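Uncharacterized protein MJ1062 (Methanocaldococcus jannaschii, PDB 3EO4) is of unknown function, though its C-terminal portion, crystallised here, is a GNAT-family domain that probably transfers acyl groups. Local coordinates at residues A[84-89]-A[122-127]; A[90-95]-A[128-133]. All blocks are in the same frame, centred on the assembly; numbering follows the deposited sequence.

Contact 1. Residues A[84-89]-A[122-127]; sequences SQLNTD and IGYKKA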
ATOM      1  N   SER A  84      21.151  -0.061   6.276  1.00 17.85           N
ATOM      2  CA  SER A  84      21.974  -0.015   5.084  1.00 19.30           C
ATOM      3  C   SER A  84      23.341   0.533   5.497  1.00 19.15           C
ATOM      4  O   SER A  84      23.530   0.900   6.663  1.00 19.94           O
ATOM      5  CB  SER A  84      21.292   0.854   4.022  1.00 19.09           C
ATOM      6  OG  SER A  84      21.046   2.163   4.512  1.00 20.29           O
ATOM      7  N   GLN A  85      24.285   0.564   4.563  1.00 18.94           N
ATOM      8  CA  GLN A  85      25.667   0.951   4.846  1.00 19.08           C
ATOM      9  C   GLN A  85      26.325   0.018   5.877  1.00 18.61           C
ATOM     10  O   GLN A  85      27.070   0.473   6.738  1.00 19.29           O
ATOM     11  CB  GLN A  85      25.741   2.440   5.262  1.00 19.24           C
ATOM     12  CG  GLN A  85      25.088   3.364   4.234  1.00 20.98           C
ATOM     13  CD  GLN A  85      24.980   4.813   4.674  1.00 26.30           C
ATOM     14  OE1 GLN A  85      23.896   5.389   4.655  1.00 27.60           O
ATOM     15  NE2 GLN A  85      26.111   5.430   5.022  1.00 29.53           N
ATOM     16  N   LEU A  86      26.042  -1.280   5.775  1.00 17.89           N
ATOM     17  CA  LEU A  86      26.570  -2.313   6.685  1.00 17.19           C
ATOM     18  C   LEU A  86      28.056  -2.551   6.508  1.00 17.71           C
ATOM     19  O   LEU A  86      28.688  -3.204   7.349  1.00 18.09           O
ATOM     20  CB  LEU A  86      25.835  -3.652   6.470  1.00 16.82           C
ATOM     21  CG  LEU A  86      24.414  -3.748   7.039  1.00 15.61           C
ATOM     22  CD1 LEU A  86      23.731  -5.050   6.565  1.00 14.68           C
ATOM     23  CD2 LEU A  86      24.372  -3.562   8.608  1.00 11.73           C
ATOM     24  N   ASN A  87      28.605  -2.049   5.405  1.00 17.35           N
ATOM     25  CA  ASN A  87      30.036  -2.096   5.166  1.00 17.61           C
ATOM     26  C   ASN A  87      30.813  -0.988   5.864  1.00 17.83           C
ATOM     27  O   ASN A  87      32.008  -0.847   5.642  1.00 18.61           O
ATOM     28  CB  ASN A  87      30.339  -2.121   3.660  1.00 17.45           C
ATOM     29  CG  ASN A  87      29.756  -0.930   2.910  1.00 18.53           C
ATOM     30  OD1 ASN A  87      30.318  -0.518   1.906  1.00 22.29           O
ATOM     31  ND2 ASN A  87      28.630  -0.387   3.374  1.00 18.48           N
ATOM     32  N   THR A  88      30.137  -0.217   6.713  1.00 18.38           N
ATOM     33  CA  THR A  88      30.766   0.852   7.483  1.00 18.27           C
ATOM     34  C   THR A  88      30.564   0.543   8.961  1.00 19.13           C
ATOM     35  O   THR A  88      29.770  -0.341   9.326  1.00 19.68           O
ATOM     36  CB  THR A  88      30.150   2.265   7.154  1.00 18.18           C
ATOM     37  OG1 THR A  88      28.890   2.437   7.836  1.00 17.67           O
ATOM     38  CG2 THR A  88      29.941   2.449   5.658  1.00 16.62           C
ATOM     39  N   ASP A  89      31.251   1.278   9.821  1.00 19.30           N
ATOM     40  CA  ASP A  89      31.105   1.063  11.260  1.00 19.99           C
ATOM     41  C   ASP A  89      29.878   1.767  11.852  1.00 19.56           C
ATOM     42  O   ASP A  89      29.727   1.807  13.072  1.00 19.32           O
ATOM     43  CB  ASP A  89      32.372   1.534  11.987  1.00 20.61           C
ATOM     44  CG  ASP A  89      32.545   3.041  11.941  1.00 22.70           C
ATOM     45  OD1 ASP A  89      31.822   3.721  11.187  1.00 24.08           O
ATOM     46  OD2 ASP A  89      33.418   3.559  12.675  1.00 29.74           O
ATOM     47  N   ILE A 122      26.170  -8.756  16.517  1.00 16.37           N
ATOM     48  CA  ILE A 122      27.207  -9.072  15.539  1.00 16.37           C
ATOM     49  C   ILE A 122      28.381  -8.097  15.507  1.00 15.71           C
ATOM     50  O   ILE A 122      29.253  -8.220  14.639  1.00 15.93           O
ATOM     51  CB  ILE A 122      26.652  -9.266  14.113  1.00 16.77           C
ATOM     52  CG1 ILE A 122      25.856  -8.047  13.660  1.00 15.36           C
ATOM     53  CG2 ILE A 122      25.840 -10.588  14.036  1.00 16.97           C
ATOM     54  CD1 ILE A 122      25.533  -8.103  12.232  1.00 17.28           C
ATOM     55  N   GLY A 123      28.392  -7.148  16.442  1.00 14.60           N
ATOM     56  CA  GLY A 123      29.558  -6.341  16.707  1.00 14.13           C
ATOM     57  C   GLY A 123      29.619  -4.914  16.197  1.00 14.46           C
ATOM     58  O   GLY A 123      30.688  -4.320  16.221  1.00 14.53           O
ATOM     59  N   TYR A 124      28.504  -4.354  15.726  1.00 14.44           N
ATOM     60  CA  TYR A 124      28.440  -2.914  15.480  1.00 14.10           C
ATOM     61  C   TYR A 124      28.424  -2.180  16.808  1.00 14.58           C
ATOM     62  O   TYR A 124      27.899  -2.683  17.798  1.00 14.81           O
ATOM     63  CB  TYR A 124      27.204  -2.530  14.642  1.00 13.43           C
ATOM     64  CG  TYR A 124      27.318  -3.013  13.218  1.00 12.81           C
ATOM     65  CD1 TYR A 124      28.005  -2.238  12.253  1.00 11.24           C
ATOM     66  CD2 TYR A 124      26.751  -4.244  12.816  1.00  7.08           C
ATOM     67  CE1 TYR A 124      28.112  -2.663  10.933  1.00 10.83           C
ATOM     68  CE2 TYR A 124      26.854  -4.673  11.488  1.00 10.28           C
ATOM     69  CZ  TYR A 124      27.562  -3.887  10.556  1.00 12.70           C
ATOM     70  OH  TYR A 124      27.723  -4.305   9.242  1.00 13.63           O
ATOM     71  N   LYS A 125      28.992  -0.986  16.821  1.00 15.26           N
ATOM     72  CA  LYS A 125      29.065  -0.170  18.032  1.00 16.31           C
ATOM     73  C   LYS A 125      28.275   1.149  17.877  1.00 16.62           C
ATOM     74  O   LYS A 125      27.973   1.805  18.876  1.00 15.90           O
ATOM     75  CB  LYS A 125      30.535   0.085  18.434  1.00 16.25           C
ATOM     76  CG  LYS A 125      31.418  -1.192  18.702  1.00 19.07           C
ATOM     77  CD  LYS A 125      31.047  -1.924  20.018  1.00 23.11           C
ATOM     78  CE  LYS A 125      32.156  -2.878  20.554  1.00 27.58           C
ATOM     79  NZ  LYS A 125      32.269  -4.238  19.868  1.00 28.29           N
ATOM     80  N   LYS A 126      27.946   1.523  16.630  1.00 17.42           N
ATOM     81  CA  LYS A 126      27.138   2.718  16.327  1.00 17.96           C
ATOM     82  C   LYS A 126      26.127   2.458  15.210  1.00 18.30           C
ATOM     83  O   LYS A 126      26.290   1.506  14.421  1.00 18.30           O
ATOM     84  CB  LYS A 126      27.999   3.904  15.858  1.00 17.82           C
ATOM     85  CG  LYS A 126      29.404   3.893  16.305  1.00 20.87           C
ATOM     86  CD  LYS A 126      30.270   4.681  15.347  1.00 25.64           C
ATOM     87  CE  LYS A 126      31.378   5.377  16.109  1.00 28.70           C
ATOM     88  NZ  LYS A 126      30.807   6.249  17.219  1.00 31.07           N
ATOM     89  N   ALA A 127      25.126   3.351  15.133  1.00 17.05           N
ATOM     90  CA  ALA A 127      24.110   3.346  14.091  1.00 16.54           C
ATOM     91  C   ALA A 127      23.533   4.748  13.996  1.00 16.63           C
ATOM     92  O   ALA A 127      23.623   5.526  14.958  1.00 17.12           O
ATOM     93  CB  ALA A 127      22.983   2.308  14.376  1.00 15.70           C
TER
HETATM   94  O   HOH W   1      30.316  -0.137  14.634  1.00 14.79           O
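Tyr124 reaches across to the turn of Leu86, and its hydroxyl hydrogen-bonds to the carbonyl. The modelled OH to Leu86 O distance, 2.4 Å, is shorter than usual, so its exact length is doubtful. The CG of Tyr124 is anti to its own carbonyl carbon, beside the backbone nitrogen (chi1 -70°). Two carbonyls of the turn meet this ring at its edge, near its plane: Leu86 O beside the hydroxyl, and Thr88 O, which comes 3.3 Å from Tyr124 CE1. Leu86 adds an apolar touch, its CD2 lying 3.8 Å from Tyr124 CZ, and the two side chains cross at about a right angle. The type I turn from Gln85 to Thr88 is closed by a backbone bond and by Thr88 OG1, which donates to Gln85 O over 2.9 Å. Beyond the ring, one water joins Asp89 O (2.6 Å) to Lys125 N (2.7 Å). Lys126 lays its aliphatic CB, CG and CD past Asp89 O, with CD at 3.7 Å. A polyether, probably from the crystallisation liquor, sits in a pocket that Tyr124 lines with residues of both segments. In the fold, the loop following strand 74-84 thus meets the link between helix 107-121, which Gly123 ends in a Schellman motif, and strand 126-132; Leu119 of that helix touches both Leu86 and Tyr124.

Contact 2. Residues A[90-95]-A[128-133]; sequences NPEIGI and HARILE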
ATOM      1  N   ASN A  90      29.021   2.333  10.988  1.00 19.18           N
ATOM      2  CA  ASN A  90      27.912   3.213  11.414  1.00 18.19           C
ATOM      3  C   ASN A  90      26.769   3.091  10.396  1.00 17.96           C
ATOM      4  O   ASN A  90      26.532   3.976   9.553  1.00 18.46           O
ATOM      5  CB  ASN A  90      28.423   4.653  11.595  1.00 17.70           C
ATOM      6  CG  ASN A  90      27.477   5.546  12.403  1.00 17.77           C
ATOM      7  OD1 ASN A  90      26.255   5.351  12.445  1.00 13.98           O
ATOM      8  ND2 ASN A  90      28.059   6.582  13.017  1.00 17.94           N
ATOM      9  N   PRO A  91      26.078   1.951  10.435  1.00 17.86           N
ATOM     10  CA  PRO A  91      25.001   1.737   9.490  1.00 17.65           C
ATOM     11  C   PRO A  91      23.803   2.663   9.728  1.00 17.50           C
ATOM     12  O   PRO A  91      23.570   3.151  10.864  1.00 17.26           O
ATOM     13  CB  PRO A  91      24.613   0.267   9.724  1.00 17.86           C
ATOM     14  CG  PRO A  91      25.069  -0.026  11.086  1.00 18.38           C
ATOM     15  CD  PRO A  91      26.317   0.769  11.279  1.00 17.35           C
ATOM     16  N   GLU A  92      23.061   2.875   8.651  1.00 17.06           N
ATOM     17  CA  GLU A  92      21.892   3.732   8.637  1.00 17.97           C
ATOM     18  C   GLU A  92      20.604   2.913   8.787  1.00 17.80           C
ATOM     19  O   GLU A  92      20.410   1.903   8.089  1.00 17.60           O
ATOM     20  CB  GLU A  92      21.866   4.526   7.349  1.00 17.18           C
ATOM     21  CG  GLU A  92      20.677   5.456   7.250  1.00 19.86           C
ATOM     22  CD  GLU A  92      20.698   6.271   5.962  1.00 22.97           C
ATOM     23  OE1 GLU A  92      21.785   6.513   5.428  1.00 24.33           O
ATOM     24  OE2 GLU A  92      19.629   6.693   5.489  1.00 26.44           O
ATOM     25  N   ILE A  93      19.727   3.363   9.689  1.00 17.96           N
ATOM     26  CA  ILE A  93      18.442   2.678   9.944  1.00 18.55           C
ATOM     27  C   ILE A  93      17.314   3.478   9.312  1.00 18.49           C
ATOM     28  O   ILE A  93      17.219   4.689   9.526  1.00 17.44           O
ATOM     29  CB  ILE A  93      18.112   2.581  11.473  1.00 18.80           C
ATOM     30  CG1 ILE A  93      19.314   2.135  12.296  1.00 18.07           C
ATOM     31  CG2 ILE A  93      16.830   1.738  11.752  1.00 19.46           C
ATOM     32  CD1 ILE A  93      19.751   0.812  11.974  1.00 16.53           C
ATOM     33  N   GLY A  94      16.444   2.785   8.575  1.00 18.64           N
ATOM     34  CA  GLY A  94      15.216   3.377   8.031  1.00 18.47           C
ATOM     35  C   GLY A  94      13.975   2.666   8.563  1.00 18.70           C
ATOM     36  O   GLY A  94      14.004   1.449   8.830  1.00 17.19           O
ATOM     37  N   ILE A  95      12.887   3.411   8.736  1.00 18.53           N
ATOM     38  CA  ILE A  95      11.658   2.812   9.266  1.00 19.41           C
ATOM     39  C   ILE A  95      10.451   3.481   8.607  1.00 20.02           C
ATOM     40  O   ILE A  95      10.473   4.681   8.336  1.00 20.07           O
ATOM     41  CB  ILE A  95      11.590   2.912  10.857  1.00 19.93           C
ATOM     42  CG1 ILE A  95      10.256   2.435  11.437  1.00 20.50           C
ATOM     43  CG2 ILE A  95      11.802   4.363  11.340  1.00 19.59           C
ATOM     44  CD1 ILE A  95      10.299   1.011  11.960  1.00 26.11           C
ATOM     45  N   HIS A 128      22.948   5.073  12.840  1.00 15.95           N
ATOM     46  CA  HIS A 128      22.353   6.387  12.658  1.00 16.11           C
ATOM     47  C   HIS A 128      21.060   6.345  11.866  1.00 16.37           C
ATOM     48  O   HIS A 128      20.711   5.321  11.302  1.00 17.22           O
ATOM     49  CB  HIS A 128      23.359   7.390  12.052  1.00 15.12           C
ATOM     50  CG  HIS A 128      23.722   7.116  10.625  1.00 14.60           C
ATOM     51  ND1 HIS A 128      24.789   6.323  10.265  1.00 14.50           N
ATOM     52  CD2 HIS A 128      23.187   7.568   9.466  1.00 14.80           C
ATOM     53  CE1 HIS A 128      24.883   6.281   8.947  1.00 12.88           C
ATOM     54  NE2 HIS A 128      23.924   7.031   8.439  1.00 12.23           N
ATOM     55  N   ALA A 129      20.355   7.470  11.845  1.00 16.93           N
ATOM     56  CA  ALA A 129      19.125   7.641  11.061  1.00 16.81           C
ATOM     57  C   ALA A 129      19.226   9.012  10.381  1.00 16.46           C
ATOM     58  O   ALA A 129      19.806   9.923  10.947  1.00 16.80           O
ATOM     59  CB  ALA A 129      17.901   7.578  11.973  1.00 15.83           C
ATOM     60  N   ARG A 130      18.715   9.137   9.163  1.00 16.82           N
ATOM     61  CA  ARG A 130      18.634  10.435   8.469  1.00 18.59           C
ATOM     62  C   ARG A 130      17.176  10.849   8.530  1.00 17.84           C
ATOM     63  O   ARG A 130      16.300  10.074   8.130  1.00 17.68           O
ATOM     64  CB  ARG A 130      19.095  10.353   6.991  1.00 18.64           C
ATOM     65  CG  ARG A 130      20.463   9.706   6.782  1.00 22.10           C
ATOM     66  CD  ARG A 130      20.887   9.687   5.283  1.00 23.83           C
ATOM     67  NE  ARG A 130      21.178  11.032   4.834  1.00 22.60           N
ATOM     68  CZ  ARG A 130      22.369  11.493   4.487  1.00 24.74           C
ATOM     69  NH1 ARG A 130      23.444  10.704   4.489  1.00 24.93           N
ATOM     70  NH2 ARG A 130      22.469  12.764   4.105  1.00 22.41           N
ATOM     71  N   ILE A 131      16.913  12.048   9.047  1.00 17.38           N
ATOM     72  CA  ILE A 131      15.532  12.469   9.278  1.00 17.08           C
ATOM     73  C   ILE A 131      15.268  13.885   8.774  1.00 17.83           C
ATOM     74  O   ILE A 131      16.053  14.824   9.045  1.00 17.62           O
ATOM     75  CB  ILE A 131      15.111  12.338  10.777  1.00 17.32           C
ATOM     76  CG1 ILE A 131      15.520  10.971  11.377  1.00 16.82           C
ATOM     77  CG2 ILE A 131      13.598  12.500  10.938  1.00 16.00           C
ATOM     78  CD1 ILE A 131      15.363  10.884  12.922  1.00 11.44           C
ATOM     79  N   LEU A 132      14.170  14.041   8.037  1.00 18.21           N
ATOM     80  CA  LEU A 132      13.741  15.385   7.629  1.00 19.02           C
ATOM     81  C   LEU A 132      13.172  16.147   8.829  1.00 19.10           C
ATOM     82  O   LEU A 132      12.486  15.564   9.696  1.00 18.32           O
ATOM     83  CB  LEU A 132      12.693  15.339   6.527  1.00 18.89           C
ATOM     84  CG  LEU A 132      13.004  15.034   5.072  1.00 20.47           C
ATOM     85  CD1 LEU A 132      11.867  15.634   4.301  1.00 22.45           C
ATOM     86  CD2 LEU A 132      14.354  15.606   4.556  1.00 18.77           C
ATOM     87  N   GLU A 133      13.498  17.430   8.869  1.00 18.78           N
ATOM     88  CA  GLU A 133      13.097  18.335   9.923  1.00 20.11           C
ATOM     89  C   GLU A 133      11.610  18.281  10.241  1.00 20.12           C
ATOM     90  O   GLU A 133      11.235  18.532  11.384  1.00 21.30           O
ATOM     91  CB  GLU A 133      13.426  19.770   9.529  1.00 20.89           C
ATOM     92  CG  GLU A 133      14.880  20.072   9.560  1.00 24.27           C
ATOM     93  CD  GLU A 133      15.178  21.476   9.116  1.00 28.58           C
ATOM     94  OE1 GLU A 133      14.492  21.937   8.174  1.00 31.81           O
ATOM     95  OE2 GLU A 133      16.098  22.108   9.692  1.00 29.15           O
TER
HETATM   96  O   HOH W   2      24.505   7.932   5.821  1.00 46.54           O
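The splayed pair of parallel strands that marks the GNAT fold is joined here at a single bridge, Glu92 with His128, and strands 92-95 and 128-132 then diverge at 54°. In this family such a V-shaped opening is the usual site for the acyl-CoA cofactor, and a bound MES molecule, probably from the crystallisation liquor, lies near Ala129. Two backbone bonds flank the bridge: His128 N donates to Pro91 O (2.8 Å) and Ile93 N to His128 O (2.7 Å). The His128 side chain adds a third link. Its CG sits between the backbone nitrogen and carbonyl carbon (chi1 69°), and Glu92 CA stands 3.8 Å above the ring centre. From the ring's edge, ND1 donates to Asn90 OD1 over 2.8 Å; the acceptor lies in the imidazole plane, whereas the donor stands well above the amide plane. Glu92 CB approaches His128 NE2 to 3.4 Å. An alanine in place of His128 would probably leave Asn90 OD1 without this donor and open a gap over Glu92, although the backbone bonds could remain. Further along, the Glu92 carboxylate rests against the aliphatic part of Arg130, with OE2 3.3 Å from Arg130 CD; the charged groups themselves do not pair, and Arg130 NH2 instead forms a salt bridge to Glu157 on strand 157-163. On the other side of strand 126-132, helix 136-144 covers Ala129 through Phe142. A water completes the polar cluster: it donates to Glu92 OE1, accepts from Arg130 NH1, and lies 2.8 Å from His128 NE2.

In the fold
Contact 1 and contact 2 have centres about 13 Å apart, and both draw on strand 126-132. Along the chain their segments alternate: 84-89 runs directly into 90-95, then helix 107-121 intervenes, and 122-127 continues into 128-133. Strand 92-97, helix 107-121 and strand 126-132 form a beta-alpha-beta crossover; contact 2, nearer the middle of the chain, joins its two strands, and contact 1, at the surface, the loops beside it. Each is an edge strand, 92-97 of the five-stranded sheet and 126-132 of the three-stranded one. Contact 2 bridges the sheets, while contact 1 closes the adjoining loops over that end, leaving the strands to part beyond, an arrangement consistent with an acyltransferase cleft.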